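Local coordinates for protein globin (Bacillus anthracis, PDB 5V3T) that binds cyanide at the iron of its heme and probably binds oxygen there, as a group II truncated hemoglobin, at residues A[51-56]-A[62-67]; A[22-27]-A[95-100]. One frame throughout, in Å; residues are numbered along the deposited sequence.

Contact 1: residues A[51-56]-A[62-67]. With HEM (protoporphyrin IX containing Fe), chain C.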
ATOM      1  N   LYS A  51      -0.402   9.989  11.097  1.00 35.08           N
ATOM      2  CA  LYS A  51      -0.837  10.651  12.331  1.00 40.80           C
ATOM      3  C   LYS A  51      -2.314  10.400  12.568  1.00 38.99           C
ATOM      4  O   LYS A  51      -2.732  10.145  13.695  1.00 35.77           O
ATOM      5  CB  LYS A  51      -0.560  12.147  12.273  1.00 43.07           C
ATOM      6  CG  LYS A  51       0.911  12.477  12.250  1.00 33.11           C
ATOM      7  CD  LYS A  51       1.121  13.921  11.907  1.00 39.49           C
ATOM      8  CE  LYS A  51       2.585  14.243  11.775  1.00 38.95           C
ATOM      9  NZ  LYS A  51       2.753  15.602  11.217  1.00 40.15           N
ATOM     10  N   GLN A  52      -3.103  10.456  11.498  1.00 38.31           N
ATOM     11  CA  GLN A  52      -4.517  10.119  11.608  1.00 44.88           C
ATOM     12  C   GLN A  52      -4.675   8.664  12.013  1.00 39.16           C
ATOM     13  O   GLN A  52      -5.472   8.356  12.891  1.00 38.32           O
ATOM     14  CB  GLN A  52      -5.253  10.378  10.302  1.00 45.57           C
ATOM     15  CG  GLN A  52      -5.410  11.831   9.947  1.00 50.05           C
ATOM     16  CD  GLN A  52      -6.072  11.984   8.610  1.00 53.00           C
ATOM     17  OE1 GLN A  52      -5.710  11.291   7.653  1.00 52.75           O
ATOM     18  NE2 GLN A  52      -7.069  12.861   8.532  1.00 49.00           N
ATOM     19  N   PHE A  53      -3.924   7.766  11.375  1.00 36.99           N
ATOM     20  CA  PHE A  53      -4.065   6.347  11.692  1.00 33.21           C
ATOM     21  C   PHE A  53      -3.673   6.005  13.126  1.00 32.78           C
ATOM     22  O   PHE A  53      -4.452   5.385  13.863  1.00 33.29           O
ATOM     23  CB  PHE A  53      -3.259   5.451  10.736  1.00 33.67           C
ATOM     24  CG  PHE A  53      -3.421   3.998  11.055  1.00 32.36           C
ATOM     25  CD1 PHE A  53      -4.560   3.313  10.676  1.00 41.08           C
ATOM     26  CD2 PHE A  53      -2.476   3.336  11.798  1.00 27.69           C
ATOM     27  CE1 PHE A  53      -4.735   1.982  11.017  1.00 33.63           C
ATOM     28  CE2 PHE A  53      -2.636   1.993  12.132  1.00 30.53           C
ATOM     29  CZ  PHE A  53      -3.770   1.323  11.745  1.00 35.37           C
ATOM     30  N   LEU A  54      -2.489   6.435  13.543  1.00 30.70           N
ATOM     31  CA  LEU A  54      -2.017   6.117  14.892  1.00 32.53           C
ATOM     32  C   LEU A  54      -2.917   6.701  15.971  1.00 29.79           C
ATOM     33  O   LEU A  54      -3.066   6.110  17.039  1.00 34.06           O
ATOM     34  CB  LEU A  54      -0.585   6.608  15.096  1.00 29.82           C
ATOM     35  CG  LEU A  54       0.433   5.840  14.255  1.00 29.02           C
ATOM     36  CD1 LEU A  54       1.853   6.359  14.491  1.00 33.19           C
ATOM     37  CD2 LEU A  54       0.358   4.347  14.561  1.00 25.25           C
ATOM     38  N   THR A  55      -3.494   7.865  15.698  1.00 29.02           N
ATOM     39  CA  THR A  55      -4.399   8.503  16.644  1.00 34.77           C
ATOM     40  C   THR A  55      -5.581   7.581  16.916  1.00 36.45           C
ATOM     41  O   THR A  55      -5.893   7.272  18.070  1.00 40.16           O
ATOM     42  CB  THR A  55      -4.900   9.873  16.115  1.00 35.23           C
ATOM     43  OG1 THR A  55      -3.785  10.767  15.980  1.00 35.05           O
ATOM     44  CG2 THR A  55      -5.930  10.498  17.054  1.00 39.04           C
ATOM     45  N   GLN A  56      -6.219   7.117  15.844  1.00 33.48           N
ATOM     46  CA  GLN A  56      -7.388   6.244  15.961  1.00 43.31           C
ATOM     47  C   GLN A  56      -6.971   4.852  16.453  1.00 39.14           C
ATOM     48  O   GLN A  56      -7.711   4.190  17.170  1.00 41.84           O
ATOM     49  CB  GLN A  56      -8.130   6.185  14.627  1.00 49.34           C
ATOM     50  CG  GLN A  56      -8.280   4.805  14.048  1.00 62.39           C
ATOM     51  CD  GLN A  56      -9.194   4.784  12.843  1.00 55.27           C
ATOM     52  OE1 GLN A  56      -9.793   5.803  12.489  1.00 47.33           O
ATOM     53  NE2 GLN A  56      -9.285   3.629  12.190  1.00 49.70           N
ATOM     54  N   ASN A  62     -11.593   8.836  15.527  1.00 47.96           N
ATOM     55  CA  ASN A  62     -11.467   8.014  14.314  1.00 59.15           C
ATOM     56  C   ASN A  62     -11.079   8.820  13.078  1.00 58.30           C
ATOM     57  O   ASN A  62     -11.753   8.742  12.049  1.00 56.58           O
ATOM     58  CB  ASN A  62     -12.779   7.272  14.037  1.00 73.39           C
ATOM     59  CG  ASN A  62     -13.079   6.212  15.074  1.00 83.55           C
ATOM     60  OD1 ASN A  62     -12.171   5.572  15.604  1.00 86.91           O
ATOM     61  ND2 ASN A  62     -14.358   6.014  15.367  1.00 91.28           N
ATOM     62  N   LEU A  63      -9.981   9.566  13.178  1.00 53.70           N
ATOM     63  CA  LEU A  63      -9.563  10.495  12.132  1.00 51.13           C
ATOM     64  C   LEU A  63      -9.349   9.793  10.791  1.00 52.23           C
ATOM     65  O   LEU A  63      -9.743  10.306   9.743  1.00 53.23           O
ATOM     66  CB  LEU A  63      -8.289  11.226  12.558  1.00 47.02           C
ATOM     67  CG  LEU A  63      -8.377  12.075  13.833  1.00 45.49           C
ATOM     68  CD1 LEU A  63      -7.021  12.701  14.091  1.00 50.11           C
ATOM     69  CD2 LEU A  63      -9.435  13.148  13.709  1.00 51.55           C
ATOM     70  N   TYR A  64      -8.738   8.616  10.827  1.00 44.46           N
ATOM     71  CA  TYR A  64      -8.401   7.916   9.591  1.00 39.90           C
ATOM     72  C   TYR A  64      -9.674   7.460   8.884  1.00 55.33           C
ATOM     73  O   TYR A  64      -9.894   7.796   7.721  1.00 53.79           O
ATOM     74  CB  TYR A  64      -7.503   6.710   9.853  1.00 36.47           C
ATOM     75  CG  TYR A  64      -7.029   6.035   8.567  1.00 39.22           C
ATOM     76  CD1 TYR A  64      -7.834   5.112   7.905  1.00 49.29           C
ATOM     77  CD2 TYR A  64      -5.787   6.330   8.012  1.00 39.98           C
ATOM     78  CE1 TYR A  64      -7.419   4.501   6.726  1.00 51.86           C
ATOM     79  CE2 TYR A  64      -5.360   5.712   6.816  1.00 37.13           C
ATOM     80  CZ  TYR A  64      -6.185   4.802   6.192  1.00 43.47           C
ATOM     81  OH  TYR A  64      -5.786   4.184   5.017  1.00 45.48           O
ATOM     82  N   THR A  65     -10.489   6.674   9.582  1.00 45.77           N
ATOM     83  CA  THR A  65     -11.662   6.061   8.962  1.00 52.38           C
ATOM     84  C   THR A  65     -12.641   7.126   8.510  1.00 51.66           C
ATOM     85  O   THR A  65     -13.246   6.996   7.444  1.00 54.55           O
ATOM     86  CB  THR A  65     -12.387   5.079   9.923  1.00 61.12           C
ATOM     87  OG1 THR A  65     -11.568   3.928  10.155  1.00 54.52           O
ATOM     88  CG2 THR A  65     -13.723   4.618   9.336  1.00 64.03           C
ATOM     89  N   GLU A  66     -12.747   8.203   9.286  1.00 52.33           N
ATOM     90  CA  GLU A  66     -13.660   9.291   8.942  1.00 69.17           C
ATOM     91  C   GLU A  66     -13.363   9.848   7.554  1.00 65.56           C
ATOM     92  O   GLU A  66     -14.283  10.173   6.809  1.00 66.64           O
ATOM     93  CB  GLU A  66     -13.593  10.420   9.977  1.00 71.99           C
ATOM     94  CG  GLU A  66     -14.352  10.145  11.271  1.00 85.77           C
ATOM     95  CD  GLU A  66     -15.784   9.706  11.039  1.00106.90           C
ATOM     96  OE1 GLU A  66     -16.459  10.287  10.160  1.00115.45           O
ATOM     97  OE2 GLU A  66     -16.238   8.781  11.745  1.00114.05           O
ATOM     98  N   GLU A  67     -12.082   9.952   7.208  1.00 62.26           N
ATOM     99  CA  GLU A  67     -11.694  10.482   5.902  1.00 65.93           C
ATOM    100  C   GLU A  67     -11.479   9.402   4.834  1.00 58.32           C
ATOM    101  O   GLU A  67     -12.026   9.496   3.738  1.00 59.05           O
ATOM    102  CB  GLU A  67     -10.412  11.315   6.015  1.00 61.47           C
ATOM    103  CG  GLU A  67      -9.884  11.783   4.664  1.00 62.49           C
ATOM    104  CD  GLU A  67      -8.675  12.688   4.776  1.00 59.65           C
ATOM    105  OE1 GLU A  67      -8.297  13.042   5.913  1.00 53.11           O
ATOM    106  OE2 GLU A  67      -8.104  13.043   3.721  1.00 58.76           O
TER
HETATM  107  CHA HEM C 201       1.109   3.314   3.449  1.00 35.51           C
HETATM  108  CHB HEM C 201       5.355   0.765   3.502  1.00 35.29           C
HETATM  109  CHC HEM C 201       4.042  -1.091   7.824  1.00 29.58           C
HETATM  110  CHD HEM C 201       0.347   2.077   8.223  1.00 36.82           C
HETATM  111  C1A HEM C 201       2.363   2.792   3.109  1.00 41.61           C
HETATM  112  C2A HEM C 201       3.091   3.066   1.880  1.00 44.81           C
HETATM  113  C3A HEM C 201       4.243   2.377   1.897  1.00 42.67           C
HETATM  114  C4A HEM C 201       4.311   1.616   3.133  1.00 39.13           C
HETATM  115  CMA HEM C 201       5.325   2.376   0.790  1.00 48.11           C
HETATM  116  CAA HEM C 201       2.607   4.022   0.763  1.00 52.51           C
HETATM  117  CBA HEM C 201       2.536   5.446   1.317  1.00 64.02           C
HETATM  118  CGA HEM C 201       1.408   6.204   0.670  1.00 67.50           C
HETATM  119  O1A HEM C 201       0.909   5.741  -0.389  1.00 69.41           O
HETATM  120  O2A HEM C 201       1.012   7.271   1.211  1.00 63.10           O
HETATM  121  C1B HEM C 201       5.357   0.020   4.671  1.00 34.06           C
HETATM  122  C2B HEM C 201       6.361  -0.944   5.083  1.00 32.14           C
HETATM  123  C3B HEM C 201       5.982  -1.462   6.260  1.00 29.82           C
HETATM  124  C4B HEM C 201       4.728  -0.844   6.653  1.00 27.74           C
HETATM  125  CMB HEM C 201       7.635  -1.330   4.294  1.00 36.89           C
HETATM  126  CAB HEM C 201       6.749  -2.524   7.076  1.00 37.79           C
HETATM  127  CBB HEM C 201       6.092  -3.456   7.784  1.00 32.91           C
HETATM  128  C1C HEM C 201       3.032  -0.333   8.341  1.00 27.07           C
HETATM  129  C2C HEM C 201       2.579  -0.340   9.722  1.00 35.65           C
HETATM  130  C3C HEM C 201       1.577   0.533   9.832  1.00 39.14           C
HETATM  131  C4C HEM C 201       1.327   1.133   8.528  1.00 37.59           C
HETATM  132  CMC HEM C 201       3.145  -1.190  10.885  1.00 28.33           C
HETATM  133  CAC HEM C 201       0.807   0.803  11.147  1.00 33.23           C
HETATM  134  CBC HEM C 201       0.455   2.054  11.398  1.00 49.49           C
HETATM  135  C1D HEM C 201       0.225   2.693   6.975  1.00 34.01           C
HETATM  136  C2D HEM C 201      -0.794   3.672   6.658  1.00 31.39           C
HETATM  137  C3D HEM C 201      -0.575   4.055   5.191  1.00 39.12           C
HETATM  138  C4D HEM C 201       0.569   3.277   4.734  1.00 39.16           C
HETATM  139  CMD HEM C 201      -1.878   4.218   7.609  1.00 31.77           C
HETATM  140  CAD HEM C 201      -1.409   5.072   4.389  1.00 42.59           C
HETATM  141  CBD HEM C 201      -2.323   4.292   3.446  1.00 45.00           C
HETATM  142  CGD HEM C 201      -3.342   5.205   2.814  1.00 50.03           C
HETATM  143  O1D HEM C 201      -3.145   5.555   1.624  1.00 47.38           O
HETATM  144  O2D HEM C 201      -4.340   5.585   3.491  1.00 44.58           O
HETATM  145  NA  HEM C 201       3.141   1.898   3.847  1.00 38.52           N
HETATM  146  NB  HEM C 201       4.384   0.053   5.667  1.00 30.01           N
HETATM  147  NC  HEM C 201       2.259   0.585   7.640  1.00 33.29           N
HETATM  148  ND  HEM C 201       0.999   2.481   5.811  1.00 29.89           N
HETATM  149 FE   HEM C 201       2.774   1.377   5.813  1.00 33.83          FE
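The N-to-C directions of helices 51-56 and 63-67 make an angle of 120°, and their axes approach to 8.0 Å. Q52 with Y64 and Q56 with N62 are the nearest backbone pairs. Both glutamines reach across with their amides. Q52 NE2 gives a nearly straight bond (171°) to E67 OE1 at 2.9 Å, with the acceptor in the amide plane. The Q52 amide and the E67 carboxylate are turned steeply against each other. H68 holds Q52 OE1, and R48 forms a salt bridge with E67 OE2. The Q56 amide bonds to T65 twice. Q56 OE1 accepts from T65 N at 3.1 Å, tilted from the carbonyl plane, and Q56 NE2 donates to T65 OG1, also at 3.1 Å. Q56 has chi1 at 122°, away from the staggered positions. In this globin fold, helix 44-57 flanks the heme, and helix 63-68 is brought back against it after a short loop. F53 directs its ring edge at a face of Y64 in a T-shaped pair, with centroids 5.7 Å apart. F53 CB also packs on heme CMD at 3.6 Å. Y64 OH makes a short 2.5 Å hydrogen bond to propionate O2D. The exposed L63 lays CD1 against T55 CG2.

Contact 2: residues A[22-27]-A[95-100]. With CYN (cyanide ion), chain D.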
ATOM      1  N   VAL A  22       5.623  10.883  14.697  1.00 30.74           N
ATOM      2  CA  VAL A  22       5.485  10.514  13.296  1.00 31.03           C
ATOM      3  C   VAL A  22       6.418  11.335  12.406  1.00 37.81           C
ATOM      4  O   VAL A  22       7.047  10.791  11.493  1.00 38.09           O
ATOM      5  CB  VAL A  22       4.020  10.667  12.842  1.00 32.24           C
ATOM      6  CG1 VAL A  22       3.879  10.484  11.324  1.00 33.15           C
ATOM      7  CG2 VAL A  22       3.168   9.658  13.583  1.00 23.17           C
ATOM      8  N   ASP A  23       6.550  12.627  12.699  1.00 35.38           N
ATOM      9  CA  ASP A  23       7.492  13.456  11.951  1.00 41.83           C
ATOM     10  C   ASP A  23       8.910  12.914  12.139  1.00 38.56           C
ATOM     11  O   ASP A  23       9.684  12.813  11.182  1.00 35.76           O
ATOM     12  CB  ASP A  23       7.395  14.917  12.387  1.00 41.71           C
ATOM     13  CG  ASP A  23       6.150  15.602  11.843  1.00 49.33           C
ATOM     14  OD1 ASP A  23       5.525  15.055  10.911  1.00 47.06           O
ATOM     15  OD2 ASP A  23       5.784  16.679  12.351  1.00 47.59           O
ATOM     16  N   THR A  24       9.241  12.546  13.375  1.00 39.56           N
ATOM     17  CA  THR A  24      10.549  11.964  13.678  1.00 34.90           C
ATOM     18  C   THR A  24      10.700  10.598  12.998  1.00 36.79           C
ATOM     19  O   THR A  24      11.738  10.308  12.395  1.00 37.38           O
ATOM     20  CB  THR A  24      10.758  11.818  15.195  1.00 39.09           C
ATOM     21  OG1 THR A  24      10.700  13.118  15.791  1.00 34.51           O
ATOM     22  CG2 THR A  24      12.102  11.164  15.516  1.00 33.67           C
ATOM     23  N   PHE A  25       9.663   9.771  13.099  1.00 31.39           N
ATOM     24  CA  PHE A  25       9.669   8.449  12.470  1.00 30.06           C
ATOM     25  C   PHE A  25      10.049   8.518  10.995  1.00 33.37           C
ATOM     26  O   PHE A  25      10.996   7.847  10.552  1.00 38.72           O
ATOM     27  CB  PHE A  25       8.300   7.769  12.621  1.00 26.51           C
ATOM     28  CG  PHE A  25       8.200   6.459  11.886  1.00 25.96           C
ATOM     29  CD1 PHE A  25       9.035   5.393  12.217  1.00 26.50           C
ATOM     30  CD2 PHE A  25       7.295   6.298  10.850  1.00 30.82           C
ATOM     31  CE1 PHE A  25       8.943   4.190  11.553  1.00 31.03           C
ATOM     32  CE2 PHE A  25       7.215   5.096  10.170  1.00 29.65           C
ATOM     33  CZ  PHE A  25       8.052   4.041  10.516  1.00 26.48           C
ATOM     34  N   TYR A  26       9.340   9.349  10.234  1.00 33.44           N
ATOM     35  CA  TYR A  26       9.580   9.422   8.795  1.00 38.75           C
ATOM     36  C   TYR A  26      10.877  10.105   8.440  1.00 40.07           C
ATOM     37  O   TYR A  26      11.366   9.967   7.318  1.00 42.92           O
ATOM     38  CB  TYR A  26       8.420  10.111   8.093  1.00 33.54           C
ATOM     39  CG  TYR A  26       7.284   9.155   7.959  1.00 37.79           C
ATOM     40  CD1 TYR A  26       7.418   8.001   7.183  1.00 36.95           C
ATOM     41  CD2 TYR A  26       6.100   9.368   8.624  1.00 38.84           C
ATOM     42  CE1 TYR A  26       6.396   7.107   7.067  1.00 29.79           C
ATOM     43  CE2 TYR A  26       5.079   8.476   8.520  1.00 34.78           C
ATOM     44  CZ  TYR A  26       5.231   7.357   7.739  1.00 36.33           C
ATOM     45  OH  TYR A  26       4.187   6.509   7.657  1.00 32.27           O
ATOM     46  N   SER A  27      11.427  10.851   9.386  1.00 41.08           N
ATOM     47  CA  SER A  27      12.788  11.335   9.233  1.00 42.52           C
ATOM     48  C   SER A  27      13.715  10.118   9.145  1.00 47.76           C
ATOM     49  O   SER A  27      14.559  10.046   8.256  1.00 50.74           O
ATOM     50  CB  SER A  27      13.185  12.262  10.393  1.00 46.58           C
ATOM     51  OG  SER A  27      14.473  12.825  10.192  1.00 58.18           O
ATOM     52  N   GLU A  95      11.299   2.451  16.831  1.00 27.25           N
ATOM     53  CA  GLU A  95      12.004   2.372  18.107  1.00 37.12           C
ATOM     54  C   GLU A  95      12.837   3.631  18.365  1.00 31.01           C
ATOM     55  O   GLU A  95      12.815   4.202  19.468  1.00 30.78           O
ATOM     56  CB  GLU A  95      12.903   1.137  18.144  1.00 55.94           C
ATOM     57  CG  GLU A  95      12.470   0.093  19.149  1.00 72.54           C
ATOM     58  CD  GLU A  95      13.383  -1.122  19.175  1.00 82.31           C
ATOM     59  OE1 GLU A  95      14.184  -1.293  18.228  1.00 79.93           O
ATOM     60  OE2 GLU A  95      13.303  -1.902  20.150  1.00 87.62           O
ATOM     61  N   GLN A  96      13.571   4.056  17.341  1.00 32.29           N
ATOM     62  CA  GLN A  96      14.434   5.231  17.445  1.00 34.47           C
ATOM     63  C   GLN A  96      13.605   6.510  17.581  1.00 34.20           C
ATOM     64  O   GLN A  96      13.977   7.417  18.324  1.00 36.77           O
ATOM     65  CB  GLN A  96      15.353   5.329  16.236  1.00 33.47           C
ATOM     66  CG  GLN A  96      16.281   4.137  16.088  1.00 35.43           C
ATOM     67  CD  GLN A  96      17.056   4.175  14.791  1.00 43.18           C
ATOM     68  OE1 GLN A  96      16.771   3.425  13.858  1.00 40.74           O
ATOM     69  NE2 GLN A  96      18.038   5.056  14.724  1.00 34.49           N
ATOM     70  N   ALA A  97      12.489   6.580  16.857  1.00 30.46           N
ATOM     71  CA  ALA A  97      11.570   7.709  16.985  1.00 29.99           C
ATOM     72  C   ALA A  97      10.998   7.781  18.408  1.00 30.87           C
ATOM     73  O   ALA A  97      10.869   8.861  18.979  1.00 25.64           O
ATOM     74  CB  ALA A  97      10.442   7.604  15.961  1.00 30.11           C
ATOM     75  N   MET A  98      10.664   6.627  18.976  1.00 27.15           N
ATOM     76  CA  MET A  98      10.131   6.579  20.323  1.00 25.49           C
ATOM     77  C   MET A  98      11.184   7.018  21.340  1.00 32.27           C
ATOM     78  O   MET A  98      10.868   7.727  22.292  1.00 30.97           O
ATOM     79  CB  MET A  98       9.626   5.180  20.667  1.00 26.96           C
ATOM     80  CG  MET A  98       8.300   4.804  19.996  1.00 26.78           C
ATOM     81  SD  MET A  98       7.835   3.109  20.400  1.00 34.96           S
ATOM     82  CE  MET A  98       6.098   3.170  19.953  1.00 36.00           C
ATOM     83  N   ASP A  99      12.424   6.566  21.152  1.00 28.48           N
ATOM     84  CA  ASP A  99      13.516   7.011  21.999  1.00 30.59           C
ATOM     85  C   ASP A  99      13.630   8.536  21.933  1.00 32.49           C
ATOM     86  O   ASP A  99      13.624   9.218  22.962  1.00 34.41           O
ATOM     87  CB  ASP A  99      14.834   6.347  21.584  1.00 38.49           C
ATOM     88  CG  ASP A  99      14.914   4.888  22.010  1.00 40.54           C
ATOM     89  OD1 ASP A  99      14.029   4.433  22.767  1.00 34.98           O
ATOM     90  OD2 ASP A  99      15.869   4.197  21.597  1.00 43.20           O
ATOM     91  N   ASP A 100      13.669   9.069  20.719  1.00 29.03           N
ATOM     92  CA  ASP A 100      13.866  10.500  20.516  1.00 27.59           C
ATOM     93  C   ASP A 100      12.702  11.310  21.080  1.00 30.30           C
ATOM     94  O   ASP A 100      12.874  12.447  21.513  1.00 30.43           O
ATOM     95  CB  ASP A 100      13.977  10.805  19.031  1.00 29.44           C
ATOM     96  CG  ASP A 100      15.312  10.378  18.433  1.00 38.84           C
ATOM     97  OD1 ASP A 100      16.154   9.800  19.151  1.00 35.90           O
ATOM     98  OD2 ASP A 100      15.477  10.581  17.218  1.00 39.77           O
TER
HETATM   99  C   CYN D 202       3.803   2.908   6.536  1.00 34.34           C
HETATM  100  N   CYN D 202       4.502   3.749   6.924  1.00 33.79           N
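The backbones of F25 and A97 come within 5.0 Å at their CA atoms, where helices 22-27 and 95-100 cross at 135° with axes 8.4 Å apart. These are parts of helices 14-31 and 84-101 in the truncated globin fold, the two-over-two helical sandwich around the heme. The contact is small and has no hydrogen bond between the two segments. Its centre is the methyl group of A97. A97 CB points at the other helix and sits 3.7 Å from the backbone N of F25. A97 CB also touches F25 CB at 4.0 Å. T24 adds a second methyl beside it. T24 CG2 is anti to the backbone N, and this turns it toward A97 CA, 3.8 Å away. The same methyl also lies against the carboxylate of D100. The polar ends are held by others: T24 OG1 bonds to I20 O, and D100 OD2 to the hydroxyl of Y28.

F25 and Y26 lead from this seam to the distal pocket. The F25 ring runs on along helix 84-101, touching C93 and M94, and meets W90 edge-to-face. F25 CD2 stands 3.7 Å above the plane of the Y26 ring, over the centre, and covers one face of that ring. The side chain of Y26 sets off away from 95-100 and touches T46 and A47 of helix 44-57. W90 and Y26 both line the cyanide pocket. A distal tyrosine and a tryptophan of this kind are typical of group II truncated hemoglobins. Q50 NE2 is hydrogen-bonded to the Y26 hydroxyl and probably steadies its position. Y26 OH donates to the nitrogen of the cyanide at 2.9 Å, meeting it obliquely, with an angle of about 136° at that nitrogen between the cyanide carbon and OH.

How the contacts relate
The centres of contact 1 and contact 2 are about 19 Å apart, but their helices 14-31 and 44-57 touch. K51 NZ of contact 1 forms a salt bridge with D23 OD1 of contact 2 at 2.8 Å. Beside it, K51 CG packs on V22 CB at 3.6 Å, and L54 CD1 meets V22 CG2 at 3.7 Å. The two contacts serve different parts of one heme site. Contact 1 holds a propionate and the porphyrin rim. Contact 2 carries the tyrosine that grips the iron-bound ligand, whose carbon C is 2.0 Å from heme FE. Between nearest atoms, the F53 side chain is about 8 Å from the cyanide, and the F25 side chain about 7 Å from the heme.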